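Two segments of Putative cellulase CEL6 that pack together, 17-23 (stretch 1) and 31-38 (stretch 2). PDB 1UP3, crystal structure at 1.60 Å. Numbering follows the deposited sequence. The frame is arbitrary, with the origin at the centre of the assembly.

Stretch 1 (17-23) AAMVAAR
Stretch 2 31-38: ELTSVANT

Alanine, whose side chain ends at CB, lets two helices approach until methyl groups meet backbone, and this pair from a putative cellulase is a compact example. At the centre, Ala22 and Ala36 point toward the opposing helix, with Ala22 CB 3.9 Å from Ala36 CB. The same Ala22 CB lies 3.8 Å from Leu32 O and 4.1 Å from Leu32 CB, while Ala36 CB rests 3.7 Å from Ala18 O. The methyls thus pack against main chain as well as side chain. The carbonyls they touch remain engaged within their own helices: Ala22 N donates to Ala18 O and Ala36 N to Leu32 O, each at 2.9 Å.

Residues 17-23 lie in a helix that runs on beyond 23, and 31-36 are the last turns of a helix that begins earlier; the axes run roughly antiparallel, at 147° between their N-to-C directions, and come within 8.2 Å. The register is set by Met19 opposite Ala36 (CA to CA 4.6 Å) and Ala22 opposite Leu32 (CA to CA 5.1 Å).

Around this centre, Ala18 CB meets Val35 CG1 at 4.0 Å, Val35 being t (chi1 170°). Leu32, in the m,t rotamer, brings CD1 to 4.0 Å from Ala21 CB. The CA-to-CB bond of Met19 points sideways, but the t,p,p side chain (-177°, 69°, 75°) brings its end nearer: SD sits 4.0 Å from Ala36 CB, and CE 3.5 Å from Ala36 O and 3.7 Å from Asn37 OD1.

Asn37 (phi/psi -92/7, chi1 m) is the first residue to leave helical geometry; beyond it, Thr38 OG1 donates to Ser34 O at 2.8 Å. No direct hydrogen bond joins the stretches. At the polar edge a water instead bridges them, donating to Ala22 O at 2.8 Å and hydrogen-bonded to Thr33 OG1 (chi1 m) at 3.0 Å.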

# COMPACT_ATOMS: atom_id res chain seq x y z
N ALA A 17 -7.22 -11.16 8.76
CA ALA A 17 -8.44 -10.98 9.53
C ALA A 17 -9.68 -11.35 8.70
O ALA A 17 -10.63 -11.91 9.24
CB ALA A 17 -8.54 -9.54 10.01
N ALA A 18 -9.65 -11.04 7.41
CA ALA A 18 -10.75 -11.39 6.51
C ALA A 18 -10.94 -12.91 6.44
O ALA A 18 -12.05 -13.39 6.41
CB ALA A 18 -10.57 -10.80 5.11
N MET A 19 -9.84 -13.67 6.36
CA MET A 19 -9.91 -15.12 6.30
C MET A 19 -10.43 -15.67 7.62
O MET A 19 -11.26 -16.57 7.62
CB MET A 19 -8.54 -15.73 5.92
CG MET A 19 -8.58 -17.21 5.76
SD MET A 19 -9.51 -17.70 4.30
CE MET A 19 -8.39 -17.33 3.04
N VAL A 20 -9.98 -15.11 8.72
CA VAL A 20 -10.47 -15.53 10.04
C VAL A 20 -11.99 -15.28 10.14
O VAL A 20 -12.75 -16.18 10.50
CB VAL A 20 -9.71 -14.83 11.15
CG1 VAL A 20 -10.42 -15.04 12.52
CG2 VAL A 20 -8.30 -15.37 11.20
N ALA A 21 -12.44 -14.09 9.73
CA ALA A 21 -13.88 -13.81 9.68
C ALA A 21 -14.63 -14.77 8.76
O ALA A 21 -15.72 -15.23 9.09
CB ALA A 21 -14.15 -12.36 9.30
N ALA A 22 -14.08 -15.05 7.58
CA ALA A 22 -14.80 -15.88 6.60
C ALA A 22 -14.96 -17.31 7.12
O ALA A 22 -15.98 -17.96 6.89
CB ALA A 22 -14.04 -15.89 5.30
N ARG A 23 -13.94 -17.79 7.81
CA ARG A 23 -13.96 -19.14 8.38
C ARG A 23 -14.88 -19.25 9.59
O ARG A 23 -15.44 -20.33 9.85
CB ARG A 23 -12.57 -19.60 8.73
CG ARG A 23 -11.74 -19.91 7.49
CD ARG A 23 -10.42 -20.58 7.83
NE ARG A 23 -9.36 -19.61 7.96
CZ ARG A 23 -8.26 -19.75 8.71
NH1 ARG A 23 -8.08 -20.84 9.45
NH2 ARG A 23 -7.36 -18.76 8.75
N GLU A 31 -19.71 -12.71 0.85
CA GLU A 31 -18.96 -11.48 0.72
C GLU A 31 -17.62 -11.61 1.45
O GLU A 31 -16.59 -11.22 0.91
CB GLU A 31 -19.72 -10.28 1.30
CG GLU A 31 -20.98 -9.90 0.53
CD GLU A 31 -22.14 -10.88 0.74
OE1 GLU A 31 -22.36 -11.35 1.86
OE2 GLU A 31 -22.86 -11.24 -0.24
N LEU A 32 -17.64 -12.14 2.66
CA LEU A 32 -16.38 -12.31 3.39
C LEU A 32 -15.47 -13.33 2.71
O LEU A 32 -14.26 -13.14 2.65
CB LEU A 32 -16.60 -12.72 4.83
CG LEU A 32 -17.19 -11.71 5.77
CD1 LEU A 32 -17.46 -12.34 7.11
CD2 LEU A 32 -16.21 -10.54 5.97
N THR A 33 -16.06 -14.41 2.19
CA THR A 33 -15.27 -15.40 1.52
C THR A 33 -14.58 -14.78 0.28
O THR A 33 -13.43 -15.06 0.02
CB THR A 33 -16.14 -16.57 1.16
OG1 THR A 33 -16.46 -17.28 2.37
CG2 THR A 33 -15.40 -17.58 0.31
N SER A 34 -15.31 -13.96 -0.48
CA SER A 34 -14.75 -13.31 -1.68
C SER A 34 -13.54 -12.46 -1.34
O SER A 34 -12.47 -12.61 -1.94
CB SER A 34 -15.80 -12.44 -2.36
OG SER A 34 -15.25 -11.85 -3.54
N VAL A 35 -13.71 -11.59 -0.36
CA VAL A 35 -12.60 -10.72 0.10
C VAL A 35 -11.42 -11.55 0.63
O VAL A 35 -10.26 -11.29 0.31
CB VAL A 35 -13.13 -9.72 1.18
CG1 VAL A 35 -12.00 -8.97 1.87
CG2 VAL A 35 -14.15 -8.76 0.53
N ALA A 36 -11.71 -12.56 1.47
CA ALA A 36 -10.66 -13.39 2.05
C ALA A 36 -9.79 -14.10 1.04
O ALA A 36 -8.62 -14.32 1.30
CB ALA A 36 -11.28 -14.41 2.97
N ASN A 37 -10.37 -14.49 -0.08
CA ASN A 37 -9.64 -15.25 -1.09
C ASN A 37 -8.98 -14.36 -2.16
O ASN A 37 -8.47 -14.88 -3.17
CB ASN A 37 -10.60 -16.22 -1.78
CG ASN A 37 -10.92 -17.42 -0.93
OD1 ASN A 37 -10.05 -17.94 -0.21
ND2 ASN A 37 -12.13 -17.94 -1.08
N THR A 38 -9.01 -13.05 -1.96
CA THR A 38 -8.36 -12.11 -2.90
C THR A 38 -7.03 -11.69 -2.30
O THR A 38 -6.98 -11.24 -1.14
CB THR A 38 -9.25 -10.87 -3.10
OG1 THR A 38 -10.55 -11.31 -3.53
CG2 THR A 38 -8.77 -10.02 -4.23
O HOH W 1 -17.71 -16.77 5.04